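Local coordinates for probable transcriptional regulator, LysR family protein (PDB 2QL3), which probably regulates transcription as a DNA-binding LysR-type factor, of which this piece is the C-terminal effector-sensing (substrate-binding-like) domain, at the interface of chains A and B. Sequence-based numbering; all coordinates share one arbitrary frame. Chains: chain A/B, Probable transcriptional regulator, LysR family protein.

Contact 1: the interface of chains A and B. Residues chain A 162, 164-166; chain B 17, 158-160.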
loop_
_atom_site.group_PDB
_atom_site.type_symbol
_atom_site.label_atom_id
_atom_site.label_comp_id
_atom_site.label_asym_id
_atom_site.label_seq_id
_atom_site.Cartn_x
_atom_site.Cartn_y
_atom_site.Cartn_z
ATOM N N VAL A 162 -14.130 -2.351 -1.709
ATOM C CA VAL A 162 -13.733 -2.934 -2.996
ATOM C C VAL A 162 -12.212 -2.894 -3.040
ATOM O O VAL A 162 -11.606 -1.971 -2.496
ATOM C CB VAL A 162 -14.400 -2.196 -4.224
ATOM C CG1 VAL A 162 -13.954 -2.792 -5.518
ATOM C CG2 VAL A 162 -15.945 -2.385 -4.159
ATOM N N TYR A 164 -8.419 -3.572 -5.256
ATOM C CA TYR A 164 -7.886 -3.160 -6.569
ATOM C C TYR A 164 -8.312 -4.050 -7.742
ATOM O O TYR A 164 -8.320 -3.598 -8.871
ATOM C CB TYR A 164 -6.343 -3.100 -6.560
ATOM C CG TYR A 164 -5.675 -1.887 -5.878
ATOM C CD1 TYR A 164 -4.275 -1.791 -5.828
ATOM C CD2 TYR A 164 -6.432 -0.859 -5.287
ATOM C CE1 TYR A 164 -3.643 -0.680 -5.264
ATOM C CE2 TYR A 164 -5.816 0.252 -4.702
ATOM C CZ TYR A 164 -4.422 0.334 -4.701
ATOM O OH TYR A 164 -3.817 1.422 -4.144
ATOM N N GLU A 165 -8.621 -5.324 -7.498
ATOM C CA GLU A 165 -9.124 -6.185 -8.549
ATOM C C GLU A 165 -10.636 -5.990 -8.802
ATOM O O GLU A 165 -11.185 -6.622 -9.701
ATOM C CB GLU A 165 -8.901 -7.641 -8.234
ATOM C CG GLU A 165 -7.511 -7.992 -7.869
ATOM C CD GLU A 165 -7.336 -9.491 -7.670
ATOM O OE1 GLU A 165 -8.042 -10.066 -6.809
ATOM O OE2 GLU A 165 -6.499 -10.085 -8.401
ATOM N N GLY A 166 -11.288 -5.106 -8.047
ATOM C CA GLY A 166 -12.727 -4.881 -8.178
ATOM C C GLY A 166 -13.561 -5.919 -7.447
ATOM O O GLY A 166 -14.717 -6.151 -7.834
ATOM N N PRO B 17 -1.338 -6.364 -4.795
ATOM C CA PRO B 17 -2.786 -6.311 -4.812
ATOM C C PRO B 17 -3.409 -6.339 -6.204
ATOM O O PRO B 17 -4.604 -6.569 -6.328
ATOM C CB PRO B 17 -3.110 -4.997 -4.055
ATOM C CG PRO B 17 -1.881 -4.144 -4.175
ATOM C CD PRO B 17 -0.745 -5.006 -4.765
ATOM N N PRO B 158 -6.105 0.386 -10.484
ATOM C CA PRO B 158 -7.090 -0.327 -9.712
ATOM C C PRO B 158 -8.432 -0.223 -10.492
ATOM O O PRO B 158 -8.715 0.782 -11.138
ATOM C CB PRO B 158 -7.160 0.497 -8.430
ATOM C CG PRO B 158 -5.756 1.011 -8.277
ATOM C CD PRO B 158 -5.456 1.448 -9.690
ATOM N N ARG B 159 -9.252 -1.257 -10.369
ATOM C CA ARG B 159 -10.429 -1.422 -11.192
ATOM C C ARG B 159 -11.491 -0.372 -10.934
ATOM O O ARG B 159 -12.260 -0.014 -11.826
ATOM C CB ARG B 159 -11.000 -2.808 -10.959
ATOM C CG ARG B 159 -10.116 -3.904 -11.599
ATOM C CD ARG B 159 -10.141 -3.875 -13.155
ATOM N NE ARG B 159 -8.925 -4.466 -13.744
ATOM C CZ ARG B 159 -8.839 -4.927 -14.998
ATOM N NH1 ARG B 159 -7.690 -5.440 -15.448
ATOM N NH2 ARG B 159 -9.906 -4.874 -15.816
ATOM N N VAL B 160 -11.571 0.091 -9.709
ATOM C CA VAL B 160 -12.532 1.153 -9.396
ATOM C C VAL B 160 -11.729 2.418 -9.163
ATOM O O VAL B 160 -10.801 2.400 -8.356
ATOM C CB VAL B 160 -13.351 0.801 -8.152
ATOM C CG1 VAL B 160 -14.388 1.907 -7.827
ATOM C CG2 VAL B 160 -14.010 -0.632 -8.365
#

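Contact 2: the interface of chains A and B. Residues chain A 133, 144, 147-149, 165; chain B 21-22, 24-25.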
loop_
_atom_site.group_PDB
_atom_site.type_symbol
_atom_site.label_atom_id
_atom_site.label_comp_id
_atom_site.label_asym_id
_atom_site.label_seq_id
_atom_site.Cartn_x
_atom_site.Cartn_y
_atom_site.Cartn_z
ATOM N N TYR A 133 -0.531 -16.327 4.440
ATOM C CA TYR A 133 0.154 -15.274 3.702
ATOM C C TYR A 133 0.423 -14.088 4.618
ATOM O O TYR A 133 -0.387 -13.765 5.462
ATOM C CB TYR A 133 -0.645 -14.809 2.449
ATOM C CG TYR A 133 -0.920 -15.912 1.467
ATOM C CD1 TYR A 133 0.073 -16.340 0.577
ATOM C CD2 TYR A 133 -2.162 -16.583 1.470
ATOM C CE1 TYR A 133 -0.155 -17.422 -0.319
ATOM C CE2 TYR A 133 -2.417 -17.669 0.577
ATOM C CZ TYR A 133 -1.391 -18.056 -0.321
ATOM O OH TYR A 133 -1.588 -19.083 -1.207
ATOM N N PHE A 144 -5.979 -9.847 -1.172
ATOM C CA PHE A 144 -5.861 -11.293 -0.950
ATOM C C PHE A 144 -7.157 -11.846 -0.308
ATOM O O PHE A 144 -7.696 -12.858 -0.730
ATOM C CB PHE A 144 -4.638 -11.641 -0.088
ATOM C CG PHE A 144 -3.330 -11.816 -0.844
ATOM C CD1 PHE A 144 -3.091 -11.182 -2.028
ATOM C CD2 PHE A 144 -2.323 -12.632 -0.320
ATOM C CE1 PHE A 144 -1.906 -11.343 -2.722
ATOM C CE2 PHE A 144 -1.111 -12.794 -1.024
ATOM C CZ PHE A 144 -0.898 -12.125 -2.199
ATOM N N ARG A 147 -10.159 -11.873 -2.769
ATOM C CA ARG A 147 -9.980 -12.990 -3.688
ATOM C C ARG A 147 -10.172 -14.403 -3.054
ATOM O O ARG A 147 -10.331 -15.349 -3.755
ATOM C CB ARG A 147 -8.619 -12.845 -4.432
ATOM C CG ARG A 147 -8.305 -13.963 -5.387
ATOM C CD ARG A 147 -9.302 -14.098 -6.569
ATOM N NE ARG A 147 -9.287 -12.909 -7.432
ATOM C CZ ARG A 147 -9.834 -12.826 -8.647
ATOM N NH1 ARG A 147 -10.460 -13.865 -9.188
ATOM N NH2 ARG A 147 -9.734 -11.702 -9.349
ATOM N N GLY A 148 -10.188 -14.535 -1.739
ATOM C CA GLY A 148 -10.497 -15.809 -1.126
ATOM C C GLY A 148 -9.300 -16.509 -0.501
ATOM O O GLY A 148 -9.422 -17.663 -0.105
ATOM N N LEU A 149 -8.146 -15.829 -0.410
ATOM C CA LEU A 149 -6.920 -16.460 0.102
ATOM C C LEU A 149 -6.819 -16.542 1.641
ATOM O O LEU A 149 -5.900 -17.197 2.188
ATOM C CB LEU A 149 -5.701 -15.715 -0.491
ATOM C CG LEU A 149 -5.498 -15.828 -1.997
ATOM C CD1 LEU A 149 -4.468 -14.800 -2.435
ATOM C CD2 LEU A 149 -4.965 -17.218 -2.317
ATOM N N GLU A 165 -8.621 -5.324 -7.498
ATOM C CA GLU A 165 -9.124 -6.185 -8.549
ATOM C C GLU A 165 -10.636 -5.990 -8.802
ATOM O O GLU A 165 -11.185 -6.622 -9.701
ATOM C CB GLU A 165 -8.901 -7.641 -8.234
ATOM C CG GLU A 165 -7.511 -7.992 -7.869
ATOM C CD GLU A 165 -7.336 -9.491 -7.670
ATOM O OE1 GLU A 165 -8.042 -10.066 -6.809
ATOM O OE2 GLU A 165 -6.499 -10.085 -8.401
ATOM N N PRO B 21 -3.193 -11.608 -6.455
ATOM C CA PRO B 21 -4.257 -12.346 -5.762
ATOM C C PRO B 21 -4.897 -13.411 -6.670
ATOM O O PRO B 21 -5.047 -14.544 -6.217
ATOM C CB PRO B 21 -5.292 -11.238 -5.393
ATOM C CG PRO B 21 -4.431 -9.957 -5.341
ATOM C CD PRO B 21 -3.496 -10.155 -6.506
ATOM N N SER B 22 -5.269 -13.035 -7.912
ATOM C CA SER B 22 -5.987 -13.943 -8.791
ATOM C C SER B 22 -5.052 -15.093 -9.161
ATOM O O SER B 22 -5.470 -16.210 -9.177
ATOM C CB SER B 22 -6.491 -13.241 -10.065
ATOM O OG SER B 22 -5.401 -12.628 -10.785
ATOM N N LEU B 24 -2.362 -16.433 -7.467
ATOM C CA LEU B 24 -2.134 -17.320 -6.328
ATOM C C LEU B 24 -3.412 -18.107 -6.017
ATOM O O LEU B 24 -3.344 -19.271 -5.798
ATOM C CB LEU B 24 -1.754 -16.470 -5.088
ATOM C CG LEU B 24 -0.314 -16.333 -4.592
ATOM C CD1 LEU B 24 0.677 -16.326 -5.701
ATOM C CD2 LEU B 24 -0.172 -15.131 -3.708
ATOM N N TYR B 25 -4.569 -17.453 -6.004
ATOM C CA TYR B 25 -5.837 -18.144 -5.809
ATOM C C TYR B 25 -6.077 -19.237 -6.886
ATOM O O TYR B 25 -6.415 -20.356 -6.577
ATOM C CB TYR B 25 -7.011 -17.157 -5.769
ATOM C CG TYR B 25 -8.269 -17.905 -5.455
ATOM C CD1 TYR B 25 -8.712 -17.988 -4.138
ATOM C CD2 TYR B 25 -8.972 -18.612 -6.459
ATOM C CE1 TYR B 25 -9.810 -18.732 -3.803
ATOM C CE2 TYR B 25 -10.112 -19.396 -6.118
ATOM C CZ TYR B 25 -10.512 -19.408 -4.772
ATOM O OH TYR B 25 -11.613 -20.097 -4.343
#

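Contact 1: the interface of chains A and B
A:Tyr164 is the centre of this loop-to-loop patch between two copies of the LysR substrate-binding domain. Its CG lies anti to the carbonyl carbon (chi1 -77°), which sends the ring between two prolines of chain B. At the root, A:Tyr164 CB comes to 3.9 Å from the carbonyl O of B:Pro17. CG then meets CB and CG of B:Pro158. B:Pro158 covers one face of the ring: A:Tyr164 CD2 packs 3.5 Å from B:Pro158 CB, and CE2 rests on its CG. B:Pro158 CG sits over the middle of that face, 3.6 Å from the centroid of the A:Tyr164 ring, a CH-pi contact. B:Pro17 comes from the other side, at the CD1/CE1 rim, with its CG 3.7 Å from A:Tyr164 CD1. CE1 lies between the CG atoms of the two prolines, and at the tip CZ, the carbon that carries the hydroxyl, still touches B:Pro158 CG. Both prolines run alongside the tyrosine and point the same way. Behind the ring, the backbone is pinned: B:Arg159 N donates to A:Tyr164 O at 2.9 Å, nearly straight (159° at H), with the donor above the carbonyl plane. B:Arg159 CG reaches the same carbonyl oxygen, and its CB packs against A:Gly166. Farther along, A:Val162 CG1 and B:Val160 CG2 touch at 3.6 Å, their side chains crossing at about a right angle. With its two-fold twin, the patch probably helps to hold two effector domains as a dimer.

Contact 2: the interface of chains A and B
A:Arg147 has CG anti to the backbone N (chi1 178°) and then bends at chi2 and chi3 (both 63°), which folds the chain over the start of helix 20-30 of chain B; B:Tyr25, also with CG anti to its backbone N, crosses it at about a right angle. This is a helix-end contact between LysR substrate-binding domains: the C-terminal end of helix 138-147 and the following A:Gly148 and A:Leu149 meet the first turns of the partner helix. A:Arg147 CG packs 3.5 Å from CB of B:Tyr25, whose ring runs past the A:Arg147 carbonyl oxygen and takes A:Gly148 O at its edge. The guanidinium lies flat over B:Ser22, with B:Ser22 CB above its centre, 3.7 Å from A:Arg147 CZ. Within chain A, A:Arg147 NE gives a salt-bridging hydrogen bond to carboxylate OE1 of A:Glu165 at 3.2 Å, leaving in the guanidinium plane and meeting the oxygen from above the carboxylate plane. The other carboxylate oxygen, A:Glu165 OE2, accepts a weak, bent bond from B:Ser22 N at the helix start (3.2 Å), where the helix dipole may add some stabilisation to the negative charge. B:Pro21 CB lies under this carboxylate, 3.5 Å from A:Glu165 CD. An alanine in place of A:Arg147 would remove the guanidinium over B:Ser22 and the CG beside B:Tyr25 CB, and would probably leave A:Glu165 less firmly held at the helix start. On the apolar side, B:Leu24 CD2 presses on the tip of A:Phe144, 3.4 Å from A:Phe144 CZ, while B:Pro21 CG meets CD1 of the same ring. A:Leu149 divides its branches: CD1 sits near the rim of one A:Phe144 face, and A:Leu149 CD2 touches B:Tyr25 CA at 3.7 Å.

Contact 1 and contact 2 are neighbouring patches of one two-fold interface, the centres of their C-alpha atoms about 12 Å apart. A:Glu165 joins them: its backbone and CG belong to the loop of contact 1, while its carboxylate reaches into contact 2. Chain B links them too, since B:Pro17 shortly precedes helix 20-30, whose first turns form contact 2. A:Glu165 ties the loop to the helix end, so the two patches probably form together. With their symmetry twins they would probably stabilise a two-fold dimer of effector domains, as is common for LysR-type regulators; the structure alone does not show that form in solution.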